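Local atomic coordinates of purine nucleoside phosphorylase (Thermus thermophilus, PDB entry 1ODK), a protein that probably catalyses the phosphorolysis of purine nucleosides, cleaving the glycosidic bond with phosphate to give a free base and a pentose 1-phosphate. Residues Ile72-Leu77 / Ser183-Leu188; Val84-Gly89 / Pro131-Ala136; Gly108-Asp113 / Tyr173-Phe178; Ala136-Ala141 / Tyr146-Gly151; Gly197-Val202 / Val225-Glu230. All blocks are in the same frame, centred on the assembly; numbering follows the deposited sequence.

Contact 1: residues Ile72-Leu77 / Ser183-Leu188; sequences IVVEEL and SALFLL
The carboxylate of Glu-75 has Leu-188 CD2 over one of its faces, with the methyl 3.5 Å from OE2 and 3.8 Å from CD. The glutamate reaches this place because its chain bends at chi2 (-86°), which turns the carboxylate across the end of Leu-188 and sends the charge past an apolar surface. That charge is answered elsewhere: OE2 accepts a hydrogen bond from Tyr-119 OH and forms a salt bridge with Arg-192, which probably offsets the cost of burying the carboxylate. The rest of the contact is apolar. Val-74 points at the other helix and uses both methyls, CG1 against Leu-188 CD1 at 3.8 Å and CG2 against Leu-185 CD1 at 3.7 Å, so its beta-branched fork is straddled by two leucines. Leu-185 and Leu-188 lie three residues apart and thus on one side of their helix. Leu-185 starts out pointing past its partner, and it is its far end, methyl CD1, that arrives crosswise at Val-74. The long leucines suit helices whose axes approach only to 10.1 Å and run broadly parallel, 28° apart. Leu-19 of strand 16-20 touches both Val-74 and Leu-185, Tyr-119 of helix 114-120 packs on Leu-188, and Tyr-160 of the second subunit packs on Glu-75. The contact thus joins helices 67-79 and 182-192 side by side on one face of the central sheet.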
# COMPACT_ATOMS: atom_id res chain seq x y z
N ILE B 72 4.52 13.87 -20.35
CA ILE B 72 4.30 15.26 -20.74
C ILE B 72 4.37 15.38 -22.26
O ILE B 72 3.54 16.06 -22.87
CB ILE B 72 5.38 16.17 -20.12
CG1 ILE B 72 5.05 16.44 -18.66
CG2 ILE B 72 5.50 17.47 -20.93
CD1 ILE B 72 6.17 17.12 -17.89
N VAL B 73 5.35 14.72 -22.87
CA VAL B 73 5.53 14.78 -24.32
C VAL B 73 4.39 14.08 -25.06
O VAL B 73 3.87 14.60 -26.05
CB VAL B 73 6.89 14.16 -24.73
CG1 VAL B 73 7.01 14.12 -26.26
CG2 VAL B 73 8.02 14.99 -24.16
N VAL B 74 3.98 12.92 -24.56
CA VAL B 74 2.89 12.17 -25.18
C VAL B 74 1.57 12.95 -25.09
O VAL B 74 0.86 13.09 -26.08
CB VAL B 74 2.73 10.78 -24.50
CG1 VAL B 74 1.46 10.09 -25.00
CG2 VAL B 74 3.94 9.91 -24.81
N GLU B 75 1.25 13.47 -23.90
CA GLU B 75 0.02 14.24 -23.72
C GLU B 75 -0.03 15.41 -24.70
O GLU B 75 -1.07 15.68 -25.32
CB GLU B 75 -0.06 14.78 -22.28
CG GLU B 75 -0.31 13.72 -21.21
CD GLU B 75 -1.79 13.41 -21.01
OE1 GLU B 75 -2.57 13.49 -21.98
OE2 GLU B 75 -2.18 13.07 -19.87
N GLU B 76 1.08 16.12 -24.85
CA GLU B 76 1.12 17.25 -25.75
C GLU B 76 1.11 16.83 -27.22
O GLU B 76 0.47 17.49 -28.05
CB GLU B 76 2.34 18.13 -25.42
CG GLU B 76 2.16 18.82 -24.06
CD GLU B 76 3.35 19.67 -23.63
OE1 GLU B 76 4.26 19.91 -24.45
OE2 GLU B 76 3.36 20.12 -22.47
N LEU B 77 1.77 15.72 -27.54
CA LEU B 77 1.78 15.22 -28.92
C LEU B 77 0.37 14.85 -29.38
O LEU B 77 0.00 15.09 -30.53
CB LEU B 77 2.69 13.98 -29.04
CG LEU B 77 4.19 14.24 -29.12
CD1 LEU B 77 4.93 12.92 -29.22
CD2 LEU B 77 4.51 15.12 -30.33
N SER B 183 5.51 1.96 -19.90
CA SER B 183 4.28 1.89 -19.13
C SER B 183 3.37 3.12 -19.31
O SER B 183 2.17 2.98 -19.57
CB SER B 183 4.60 1.69 -17.65
OG SER B 183 5.29 2.81 -17.14
N ALA B 184 3.94 4.32 -19.20
CA ALA B 184 3.15 5.55 -19.33
C ALA B 184 2.60 5.74 -20.74
O ALA B 184 1.46 6.17 -20.92
CB ALA B 184 4.00 6.77 -18.93
N LEU B 185 3.41 5.43 -21.74
CA LEU B 185 2.97 5.56 -23.12
C LEU B 185 1.77 4.64 -23.36
O LEU B 185 0.75 5.07 -23.91
CB LEU B 185 4.10 5.16 -24.07
CG LEU B 185 3.78 5.09 -25.57
CD1 LEU B 185 3.45 6.48 -26.11
CD2 LEU B 185 4.99 4.49 -26.30
N PHE B 186 1.89 3.39 -22.92
CA PHE B 186 0.82 2.41 -23.09
C PHE B 186 -0.45 2.87 -22.40
O PHE B 186 -1.54 2.81 -22.98
CB PHE B 186 1.27 1.04 -22.55
CG PHE B 186 2.34 0.37 -23.39
CD1 PHE B 186 3.00 -0.76 -22.91
CD2 PHE B 186 2.69 0.87 -24.65
CE1 PHE B 186 3.99 -1.39 -23.68
CE2 PHE B 186 3.67 0.25 -25.42
CZ PHE B 186 4.32 -0.88 -24.93
N LEU B 187 -0.32 3.31 -21.15
CA LEU B 187 -1.47 3.79 -20.39
C LEU B 187 -2.14 4.96 -21.10
O LEU B 187 -3.36 4.97 -21.30
CB LEU B 187 -1.04 4.24 -18.98
CG LEU B 187 -2.13 4.89 -18.13
CD1 LEU B 187 -3.24 3.87 -17.89
CD2 LEU B 187 -1.55 5.37 -16.80
N LEU B 188 -1.34 5.95 -21.49
CA LEU B 188 -1.88 7.12 -22.16
C LEU B 188 -2.51 6.76 -23.50
O LEU B 188 -3.45 7.42 -23.95
CB LEU B 188 -0.79 8.18 -22.34
CG LEU B 188 -0.43 8.88 -21.02
CD1 LEU B 188 0.75 9.82 -21.23
CD2 LEU B 188 -1.64 9.65 -20.49

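Contact 2: residues Val84-Gly89 / Pro131-Ala136; sequences VLVRVG and PEVFRA
Helix-on-sheet packing in the alpha/beta core sets Val-133 of helix 131-144 against Val-84 and Val-86 of strand 84-93. Two valines spaced by two residues rise from the same side of an extended strand, while Leu-85 between them turns the other way, and Val-133 answers both with its two methyls. CG1 of Val-133 meets Val-86 CG2 at 3.9 Å, and CG2 of Val-133 meets Val-84 CG1 more loosely at 4.3 Å. Val-86 and Val-133 lie alongside each other, pointing opposite ways, so that methyl lies beside methyl. For Val-133 the first torsion of 175° spreads the fork along the strand, one branch serving each valine. Valine fits at all three places: its beta branch favours the strand, and its compact side chain fits the 8.0 Å between the CA atoms of Val-84 and Val-133. The start of the helix is steadied by a hydrogen bond from Val-133 N to Asp-130 OD2. Farther along, Arg-135 faces the third subunit, where it makes a salt bridge with Glu-142 of that chain. Val-86 also touches Ala-228 and Val-232 of helix 214-233, so that two helices share its surface. Strand 84-93 itself runs between strands 16-20 and 195-205, parallel to both, with helices 131-144 and 214-233 lying side by side on this face.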
# COMPACT_ATOMS: atom_id res chain seq x y z
N VAL B 84 -0.55 7.69 -33.91
CA VAL B 84 0.21 6.45 -33.83
C VAL B 84 1.58 6.82 -33.27
O VAL B 84 2.35 7.53 -33.93
CB VAL B 84 0.35 5.79 -35.22
CG1 VAL B 84 1.16 4.52 -35.11
CG2 VAL B 84 -1.03 5.50 -35.80
N LEU B 85 1.89 6.35 -32.07
CA LEU B 85 3.17 6.68 -31.44
C LEU B 85 3.96 5.45 -31.05
O LEU B 85 3.50 4.63 -30.25
CB LEU B 85 2.93 7.56 -30.20
CG LEU B 85 2.10 8.82 -30.43
CD1 LEU B 85 0.63 8.46 -30.43
CD2 LEU B 85 2.37 9.83 -29.32
N VAL B 86 5.16 5.33 -31.61
CA VAL B 86 6.00 4.18 -31.32
C VAL B 86 7.31 4.57 -30.65
O VAL B 86 8.14 5.28 -31.22
CB VAL B 86 6.32 3.39 -32.62
CG1 VAL B 86 7.29 2.24 -32.33
CG2 VAL B 86 5.03 2.85 -33.22
N ARG B 87 7.47 4.13 -29.41
CA ARG B 87 8.69 4.40 -28.68
C ARG B 87 9.81 3.54 -29.25
O ARG B 87 9.62 2.36 -29.54
CB ARG B 87 8.53 4.08 -27.18
CG ARG B 87 9.87 4.01 -26.42
CD ARG B 87 9.68 3.94 -24.91
NE ARG B 87 10.83 3.35 -24.23
CZ ARG B 87 12.05 3.87 -24.20
NH1 ARG B 87 12.31 5.01 -24.83
NH2 ARG B 87 13.03 3.23 -23.57
N VAL B 88 10.97 4.16 -29.44
CA VAL B 88 12.15 3.45 -29.92
C VAL B 88 13.23 3.86 -28.94
O VAL B 88 13.54 5.04 -28.79
CB VAL B 88 12.56 3.85 -31.36
CG1 VAL B 88 11.55 3.29 -32.36
CG2 VAL B 88 12.65 5.37 -31.49
N GLY B 89 13.79 2.88 -28.23
CA GLY B 89 14.81 3.22 -27.27
C GLY B 89 15.70 2.06 -26.91
O GLY B 89 15.72 1.04 -27.59
N PRO B 131 -3.09 -3.18 -29.83
CA PRO B 131 -2.85 -4.48 -30.47
C PRO B 131 -2.36 -4.46 -31.91
O PRO B 131 -1.46 -5.22 -32.27
CB PRO B 131 -4.19 -5.22 -30.29
CG PRO B 131 -5.20 -4.12 -30.05
CD PRO B 131 -4.44 -3.10 -29.24
N GLU B 132 -2.93 -3.59 -32.74
CA GLU B 132 -2.52 -3.52 -34.14
C GLU B 132 -1.06 -3.08 -34.29
O GLU B 132 -0.31 -3.66 -35.07
CB GLU B 132 -3.43 -2.56 -34.92
CG GLU B 132 -4.86 -3.05 -35.11
CD GLU B 132 -4.94 -4.33 -35.93
OE1 GLU B 132 -3.95 -4.69 -36.60
OE2 GLU B 132 -6.02 -4.98 -35.92
N VAL B 133 -0.67 -2.05 -33.55
CA VAL B 133 0.70 -1.56 -33.59
C VAL B 133 1.65 -2.67 -33.16
O VAL B 133 2.69 -2.90 -33.79
CB VAL B 133 0.90 -0.34 -32.66
CG1 VAL B 133 2.37 0.07 -32.64
CG2 VAL B 133 0.04 0.82 -33.14
N PHE B 134 1.30 -3.34 -32.08
CA PHE B 134 2.09 -4.44 -31.54
C PHE B 134 2.29 -5.50 -32.62
O PHE B 134 3.40 -5.95 -32.87
CB PHE B 134 1.37 -5.04 -30.33
CG PHE B 134 1.99 -6.31 -29.83
CD1 PHE B 134 3.25 -6.31 -29.25
CD2 PHE B 134 1.29 -7.52 -29.92
CE1 PHE B 134 3.82 -7.49 -28.78
CE2 PHE B 134 1.85 -8.70 -29.45
CZ PHE B 134 3.12 -8.69 -28.88
N ARG B 135 1.19 -5.88 -33.26
CA ARG B 135 1.20 -6.88 -34.32
C ARG B 135 2.11 -6.47 -35.48
O ARG B 135 2.87 -7.27 -36.00
CB ARG B 135 -0.22 -7.09 -34.83
CG ARG B 135 -0.40 -8.26 -35.77
CD ARG B 135 -1.83 -8.29 -36.27
NE ARG B 135 -2.29 -9.64 -36.53
CZ ARG B 135 -3.52 -9.95 -36.91
NH1 ARG B 135 -4.42 -8.99 -37.09
NH2 ARG B 135 -3.86 -11.22 -37.11
N ALA B 136 2.01 -5.20 -35.89
CA ALA B 136 2.81 -4.68 -36.99
C ALA B 136 4.30 -4.67 -36.66
O ALA B 136 5.13 -4.99 -37.51
CB ALA B 136 2.34 -3.27 -37.36

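Contact 3: residues Gly108-Asp113 / Tyr173-Phe178; sequences GAVPLD and YGVLAF
Val-110 CG2 and Val-175 CG2 come together at 4.0 Å, and Leu-112 CD1 reaches Phe-178 CE2 at 4.1 Å; these two touches make up the whole contact. They belong to the mixed beta-sheet, but strands 108-112 and 175-179 are not paired with each other. Strand 152-156 runs between them and is parallel to both, so the side chains meet over the middle strand, and Val-175 and Phe-178 also rest on its Ala-154. The CA atoms of Val-110 and Val-175 stand 7.9 Å apart, a gap that two valine side chains, roughly perpendicular to each other, can fill. Farther along, the longer side chains of Leu-112 and Phe-178 span the middle strand. Phe-178 begins by pointing past the other strand, and its first torsion of -71° swings the ring back until CE2 meets the leucine methyl, which approaches the ring obliquely. Trp-170 of helix 164-171 packs on Val-110, Leu-112 and Val-175, closing this patch within the chain, while Pro-124 of the third subunit packs on Val-110 and Leu-112. Beyond this shell the backbone is set by turns. Pro-111 is the centre of an inverse gamma turn that bends the chain between Val-110 and Leu-112, and Asp-113, two residues on, is the N-cap of helix 114-120. At the other strand, Gly-174, whose positive phi of 98° suits a glycine, ends helix 164-171 in a Schellman motif, with Val-175 N bonded to Trp-170 O and Gly-174 N to Ala-171 O.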
# COMPACT_ATOMS: atom_id res chain seq x y z
N GLY B 108 4.12 -5.84 -23.30
CA GLY B 108 3.52 -5.15 -22.17
C GLY B 108 4.63 -4.55 -21.34
O GLY B 108 5.81 -4.82 -21.58
N ALA B 109 4.27 -3.72 -20.36
CA ALA B 109 5.27 -3.10 -19.50
C ALA B 109 4.86 -3.13 -18.04
O ALA B 109 3.83 -2.57 -17.67
CB ALA B 109 5.51 -1.66 -19.95
N VAL B 110 5.66 -3.78 -17.20
CA VAL B 110 5.38 -3.84 -15.77
C VAL B 110 5.51 -2.40 -15.28
O VAL B 110 6.55 -1.77 -15.46
CB VAL B 110 6.37 -4.75 -15.03
CG1 VAL B 110 6.17 -4.66 -13.52
CG2 VAL B 110 6.18 -6.19 -15.49
N PRO B 111 4.45 -1.85 -14.67
CA PRO B 111 4.51 -0.46 -14.19
C PRO B 111 5.17 -0.25 -12.83
O PRO B 111 4.50 -0.22 -11.80
CB PRO B 111 3.04 -0.05 -14.19
CG PRO B 111 2.36 -1.31 -13.73
CD PRO B 111 3.10 -2.42 -14.47
N LEU B 112 6.49 -0.10 -12.84
CA LEU B 112 7.24 0.13 -11.60
C LEU B 112 7.49 1.63 -11.43
O LEU B 112 8.33 2.04 -10.63
CB LEU B 112 8.58 -0.60 -11.64
CG LEU B 112 8.55 -2.12 -11.83
CD1 LEU B 112 9.97 -2.66 -11.77
CD2 LEU B 112 7.69 -2.76 -10.74
N ASP B 113 6.74 2.43 -12.18
CA ASP B 113 6.89 3.89 -12.16
C ASP B 113 5.75 4.63 -11.44
O ASP B 113 4.63 4.14 -11.37
CB ASP B 113 6.98 4.40 -13.59
CG ASP B 113 5.66 4.30 -14.31
OD1 ASP B 113 5.13 5.36 -14.71
OD2 ASP B 113 5.14 3.18 -14.47
N TYR B 173 9.76 -13.70 -13.63
CA TYR B 173 8.35 -13.37 -13.80
C TYR B 173 8.06 -12.90 -15.23
O TYR B 173 7.01 -12.33 -15.51
CB TYR B 173 7.93 -12.31 -12.78
CG TYR B 173 7.85 -12.87 -11.39
CD1 TYR B 173 6.64 -13.31 -10.85
CD2 TYR B 173 9.00 -13.02 -10.62
CE1 TYR B 173 6.58 -13.89 -9.59
CE2 TYR B 173 8.96 -13.61 -9.35
CZ TYR B 173 7.74 -14.05 -8.85
OH TYR B 173 7.69 -14.64 -7.61
N GLY B 174 9.01 -13.14 -16.13
CA GLY B 174 8.82 -12.77 -17.53
C GLY B 174 9.43 -11.47 -18.03
O GLY B 174 9.37 -11.19 -19.23
N VAL B 175 10.03 -10.68 -17.14
CA VAL B 175 10.63 -9.42 -17.57
C VAL B 175 11.90 -9.68 -18.36
O VAL B 175 12.84 -10.31 -17.86
CB VAL B 175 10.95 -8.50 -16.37
CG1 VAL B 175 11.66 -7.22 -16.86
CG2 VAL B 175 9.67 -8.15 -15.63
N LEU B 176 11.94 -9.19 -19.58
CA LEU B 176 13.11 -9.39 -20.44
C LEU B 176 14.17 -8.33 -20.21
O LEU B 176 15.36 -8.62 -20.27
CB LEU B 176 12.69 -9.36 -21.90
CG LEU B 176 11.65 -10.39 -22.34
CD1 LEU B 176 11.28 -10.15 -23.79
CD2 LEU B 176 12.21 -11.80 -22.15
N ALA B 177 13.74 -7.09 -19.97
CA ALA B 177 14.67 -5.99 -19.78
C ALA B 177 13.96 -4.83 -19.09
O ALA B 177 12.74 -4.82 -18.95
CB ALA B 177 15.22 -5.54 -21.13
N PHE B 178 14.75 -3.85 -18.66
CA PHE B 178 14.24 -2.66 -17.99
C PHE B 178 14.46 -1.41 -18.83
O PHE B 178 15.51 -1.23 -19.45
CB PHE B 178 14.95 -2.44 -16.64
CG PHE B 178 14.57 -3.43 -15.58
CD1 PHE B 178 15.00 -4.75 -15.66
CD2 PHE B 178 13.78 -3.04 -14.51
CE1 PHE B 178 14.64 -5.67 -14.68
CE2 PHE B 178 13.42 -3.95 -13.52
CZ PHE B 178 13.85 -5.27 -13.61

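Contact 4: residues Ala136-Ala141 / Tyr146-Gly151; sequences ALWRRA and YPHRVG
One water bridges Trp-138 and His-148: it accepts from Trp-138 NE1 at 2.8 Å, in the plane of the indole, and bonds His-148 NE2, also at 2.8 Å. The other nitrogen of the imidazole, ND1, donates to the carbonyl O of Tyr-146 (2.9 Å, 150° at the hydrogen), coming nearly in line with the carbonyl bond, with the oxygen somewhat out of the imidazole plane. Held at both nitrogens, the ring is fixed in its rotation, and chi1 of 66°, which tucks it between its own backbone N and carbonyl carbon, brings ND1 back toward Tyr-146. Ala-141 CB lies over the centre of one imidazole face, 3.9 Å from the centroid. Its small size lets the ring settle directly on the helix. Helix 131-144 leads through a short turn into strand 148-150, which runs back roughly antiparallel (152°) and pairs with strand 103-106. Trp-138, one helical turn before Ala-141, carries Val-150 CG2 over its five-membered ring, 3.6 Å from the centroid in a CH-pi contact, while CG1 reaches toward the six-membered ring, 4.1 Å from Trp-138 CE3. The indole also takes part in a cation-pi contact with Arg-135 of the third subunit.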
# COMPACT_ATOMS: atom_id res chain seq x y z
N ALA B 136 2.01 -5.20 -35.89
CA ALA B 136 2.81 -4.68 -36.99
C ALA B 136 4.30 -4.67 -36.66
O ALA B 136 5.13 -4.99 -37.51
CB ALA B 136 2.34 -3.27 -37.36
N LEU B 137 4.65 -4.29 -35.43
CA LEU B 137 6.05 -4.26 -35.02
C LEU B 137 6.63 -5.68 -35.03
O LEU B 137 7.75 -5.90 -35.49
CB LEU B 137 6.19 -3.66 -33.62
CG LEU B 137 5.97 -2.15 -33.48
CD1 LEU B 137 5.88 -1.75 -32.00
CD2 LEU B 137 7.11 -1.40 -34.17
N TRP B 138 5.84 -6.63 -34.54
CA TRP B 138 6.27 -8.03 -34.50
C TRP B 138 6.46 -8.55 -35.93
O TRP B 138 7.49 -9.15 -36.26
CB TRP B 138 5.21 -8.87 -33.78
CG TRP B 138 5.65 -10.26 -33.41
CD1 TRP B 138 6.77 -10.92 -33.83
CD2 TRP B 138 4.94 -11.17 -32.56
NE1 TRP B 138 6.80 -12.19 -33.30
CE2 TRP B 138 5.68 -12.37 -32.52
CE3 TRP B 138 3.74 -11.09 -31.84
CZ2 TRP B 138 5.27 -13.49 -31.77
CZ3 TRP B 138 3.32 -12.21 -31.10
CH2 TRP B 138 4.09 -13.39 -31.07
N ARG B 139 5.47 -8.30 -36.78
CA ARG B 139 5.53 -8.74 -38.17
C ARG B 139 6.72 -8.16 -38.93
O ARG B 139 7.37 -8.86 -39.71
CB ARG B 139 4.23 -8.37 -38.90
CG ARG B 139 3.09 -9.31 -38.58
CD ARG B 139 1.79 -8.83 -39.20
NE ARG B 139 0.71 -9.78 -38.96
CZ ARG B 139 -0.57 -9.55 -39.27
NH1 ARG B 139 -0.91 -8.40 -39.83
NH2 ARG B 139 -1.49 -10.47 -39.03
N ARG B 140 6.99 -6.88 -38.73
CA ARG B 140 8.11 -6.24 -39.41
C ARG B 140 9.45 -6.78 -38.89
O ARG B 140 10.39 -6.96 -39.66
CB ARG B 140 8.05 -4.72 -39.25
CG ARG B 140 6.89 -4.04 -39.99
CD ARG B 140 6.88 -4.41 -41.48
NE ARG B 140 5.97 -5.52 -41.76
CZ ARG B 140 6.10 -6.36 -42.77
NH1 ARG B 140 7.11 -6.24 -43.63
NH2 ARG B 140 5.21 -7.34 -42.94
N ALA B 141 9.53 -7.02 -37.59
CA ALA B 141 10.75 -7.55 -36.99
C ALA B 141 11.05 -8.92 -37.60
O ALA B 141 12.20 -9.24 -37.92
CB ALA B 141 10.60 -7.67 -35.48
N TYR B 146 16.06 -9.46 -38.10
CA TYR B 146 17.01 -9.10 -37.05
C TYR B 146 16.67 -9.86 -35.76
O TYR B 146 15.50 -10.01 -35.42
CB TYR B 146 16.97 -7.60 -36.76
CG TYR B 146 17.25 -6.72 -37.97
CD1 TYR B 146 18.41 -6.90 -38.73
CD2 TYR B 146 16.37 -5.70 -38.33
CE1 TYR B 146 18.68 -6.09 -39.82
CE2 TYR B 146 16.63 -4.88 -39.42
CZ TYR B 146 17.79 -5.08 -40.17
OH TYR B 146 18.05 -4.27 -41.25
N PRO B 147 17.69 -10.34 -35.04
CA PRO B 147 17.45 -11.07 -33.79
C PRO B 147 16.56 -10.25 -32.86
O PRO B 147 16.85 -9.08 -32.59
CB PRO B 147 18.86 -11.26 -33.23
CG PRO B 147 19.67 -11.42 -34.47
CD PRO B 147 19.13 -10.32 -35.36
N HIS B 148 15.49 -10.86 -32.37
CA HIS B 148 14.57 -10.15 -31.49
C HIS B 148 13.79 -11.09 -30.59
O HIS B 148 13.76 -12.30 -30.81
CB HIS B 148 13.57 -9.35 -32.31
CG HIS B 148 12.64 -10.20 -33.12
ND1 HIS B 148 13.06 -10.93 -34.21
CD2 HIS B 148 11.32 -10.47 -32.96
CE1 HIS B 148 12.04 -11.62 -34.69
NE2 HIS B 148 10.97 -11.36 -33.95
N ARG B 149 13.16 -10.51 -29.58
CA ARG B 149 12.33 -11.24 -28.63
C ARG B 149 11.02 -10.47 -28.49
O ARG B 149 10.96 -9.27 -28.78
CB ARG B 149 13.03 -11.35 -27.27
CG ARG B 149 14.30 -12.19 -27.25
CD ARG B 149 14.01 -13.65 -27.58
NE ARG B 149 13.04 -14.22 -26.65
CZ ARG B 149 13.30 -14.53 -25.38
NH1 ARG B 149 14.52 -14.32 -24.88
NH2 ARG B 149 12.34 -15.01 -24.61
N VAL B 150 9.98 -11.16 -28.06
CA VAL B 150 8.68 -10.54 -27.87
C VAL B 150 8.22 -10.84 -26.45
O VAL B 150 8.11 -12.01 -26.05
CB VAL B 150 7.65 -11.09 -28.89
CG1 VAL B 150 6.31 -10.39 -28.70
CG2 VAL B 150 8.16 -10.88 -30.31
N GLY B 151 7.97 -9.80 -25.67
CA GLY B 151 7.54 -10.02 -24.30
C GLY B 151 7.50 -8.79 -23.43
O GLY B 151 7.40 -7.66 -23.90
O HOH W 1 9.21 -13.50 -33.82

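Contact 5: residues Gly197-Val202 / Val225-Glu230; sequences GAILAV and VEVALE
Strand 197-202 passes beneath helix 225-230 with Ile-199 and Ala-228 nearest in backbone, their CA atoms 7.2 Å apart. The single strand residue to touch the helix is Ile-199, and it does so with two different branches. Its longer arm is fully extended, chi1 180° and chi2 171°, which carries CD1 out to Val-227, 3.6 Å from CG1 and 3.8 Å from CB. The shorter branch, CG2, meets Ala-228 CB at 4.2 Å. The isoleucine and valine side chains cross at about a right angle, so the delta methyl abuts the flank of Val-227. A beta-branched residue suits a strand and here offers one long and one short arm; the helix matches it with valine on the long arm and alanine on the short one, where the backbones are nearest. Around this core Ile-199 also touches Val-88 and Leu-103 of the flanking strands 84-93 and 103-106, and Ala-228 rests on Val-88 as well. Val-227 packs on Arg-140 and Leu-144 of helix 131-144. The neighbours of Ile-199 along the strand face the other way, Leu-200 touching Arg-87 and Ala-198 touching Ala-106. The last long helix, lying over one face of a central strand, is part of the helix-on-sheet layering of the alpha/beta fold of the phosphorylase superfamily.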
# COMPACT_ATOMS: atom_id res chain seq x y z
N GLY B 197 2.99 1.80 -29.20
CA GLY B 197 3.79 0.60 -29.28
C GLY B 197 5.20 0.94 -28.86
O GLY B 197 5.56 2.11 -28.72
N ALA B 198 6.02 -0.09 -28.64
CA ALA B 198 7.39 0.13 -28.24
C ALA B 198 8.30 -1.00 -28.69
O ALA B 198 7.96 -2.18 -28.55
CB ALA B 198 7.49 0.30 -26.72
N ILE B 199 9.44 -0.64 -29.24
CA ILE B 199 10.43 -1.62 -29.65
C ILE B 199 11.73 -1.09 -29.04
O ILE B 199 11.99 0.12 -29.06
CB ILE B 199 10.53 -1.75 -31.18
CG1 ILE B 199 11.60 -2.79 -31.53
CG2 ILE B 199 10.81 -0.39 -31.81
CD1 ILE B 199 11.63 -3.16 -32.99
N LEU B 200 12.53 -1.99 -28.48
CA LEU B 200 13.77 -1.57 -27.84
C LEU B 200 14.97 -2.36 -28.33
O LEU B 200 14.83 -3.48 -28.81
CB LEU B 200 13.67 -1.76 -26.32
CG LEU B 200 12.49 -1.11 -25.59
CD1 LEU B 200 12.46 -1.59 -24.15
CD2 LEU B 200 12.61 0.42 -25.65
N ALA B 201 16.14 -1.76 -28.18
CA ALA B 201 17.39 -2.41 -28.53
C ALA B 201 18.14 -2.57 -27.21
O ALA B 201 18.30 -1.60 -26.47
CB ALA B 201 18.18 -1.53 -29.49
N VAL B 202 18.58 -3.79 -26.91
CA VAL B 202 19.32 -4.03 -25.67
C VAL B 202 20.68 -3.33 -25.76
O VAL B 202 21.46 -3.58 -26.68
CB VAL B 202 19.54 -5.54 -25.45
CG1 VAL B 202 20.37 -5.76 -24.19
CG2 VAL B 202 18.21 -6.25 -25.33
N VAL B 225 14.82 1.25 -35.48
CA VAL B 225 14.17 2.36 -36.16
C VAL B 225 13.55 1.92 -37.49
O VAL B 225 12.44 2.32 -37.84
CB VAL B 225 15.16 3.52 -36.41
CG1 VAL B 225 14.50 4.62 -37.25
CG2 VAL B 225 15.63 4.09 -35.07
N GLU B 226 14.28 1.10 -38.25
CA GLU B 226 13.78 0.61 -39.52
C GLU B 226 12.50 -0.19 -39.28
O GLU B 226 11.52 -0.05 -40.03
CB GLU B 226 14.82 -0.29 -40.19
CG GLU B 226 14.40 -0.82 -41.55
CD GLU B 226 15.44 -1.73 -42.18
OE1 GLU B 226 15.25 -2.13 -43.35
OE2 GLU B 226 16.45 -2.05 -41.52
N VAL B 227 12.50 -1.02 -38.25
CA VAL B 227 11.31 -1.82 -37.93
C VAL B 227 10.15 -0.90 -37.58
O VAL B 227 9.03 -1.08 -38.08
CB VAL B 227 11.57 -2.78 -36.75
CG1 VAL B 227 10.26 -3.40 -36.28
CG2 VAL B 227 12.53 -3.89 -37.18
N ALA B 228 10.41 0.09 -36.73
CA ALA B 228 9.37 1.01 -36.31
C ALA B 228 8.78 1.82 -37.47
O ALA B 228 7.57 1.98 -37.57
CB ALA B 228 9.91 1.95 -35.23
N LEU B 229 9.64 2.34 -38.34
CA LEU B 229 9.18 3.13 -39.48
C LEU B 229 8.29 2.28 -40.38
O LEU B 229 7.21 2.71 -40.79
CB LEU B 229 10.37 3.68 -40.27
CG LEU B 229 11.13 4.82 -39.58
CD1 LEU B 229 12.45 5.07 -40.28
CD2 LEU B 229 10.28 6.08 -39.59
N GLU B 230 8.75 1.08 -40.68
CA GLU B 230 7.99 0.16 -41.52
C GLU B 230 6.65 -0.17 -40.87
O GLU B 230 5.61 -0.25 -41.54
CB GLU B 230 8.79 -1.12 -41.75
CG GLU B 230 9.98 -0.92 -42.66
CD GLU B 230 9.56 -0.51 -44.05
OE1 GLU B 230 10.00 0.56 -44.52
OE2 GLU B 230 8.78 -1.25 -44.68

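Overall arrangement
Four contacts reach the one mixed sheet, while contact 1 joins two helices on the face away from helices 131-144 and 214-233, its centre 22 Å from that of contact 4. Contacts 2, 4 and 5 cluster, with centres 8 to 11 Å apart: contacts 2 and 4 share helix 131-144, and contacts 2 and 5 use neighbouring parallel strands linked by backbone hydrogen bonds. The centre of contact 3 is about 17 Å from those of the other four. Along the chain, contacts 2, 3 and 4 fall between the segments of contact 1, and contact 5 follows. Contacts 1 to 4 also touch neighbouring subunits, so elements of the core also meet other chains of the six-chain assembly.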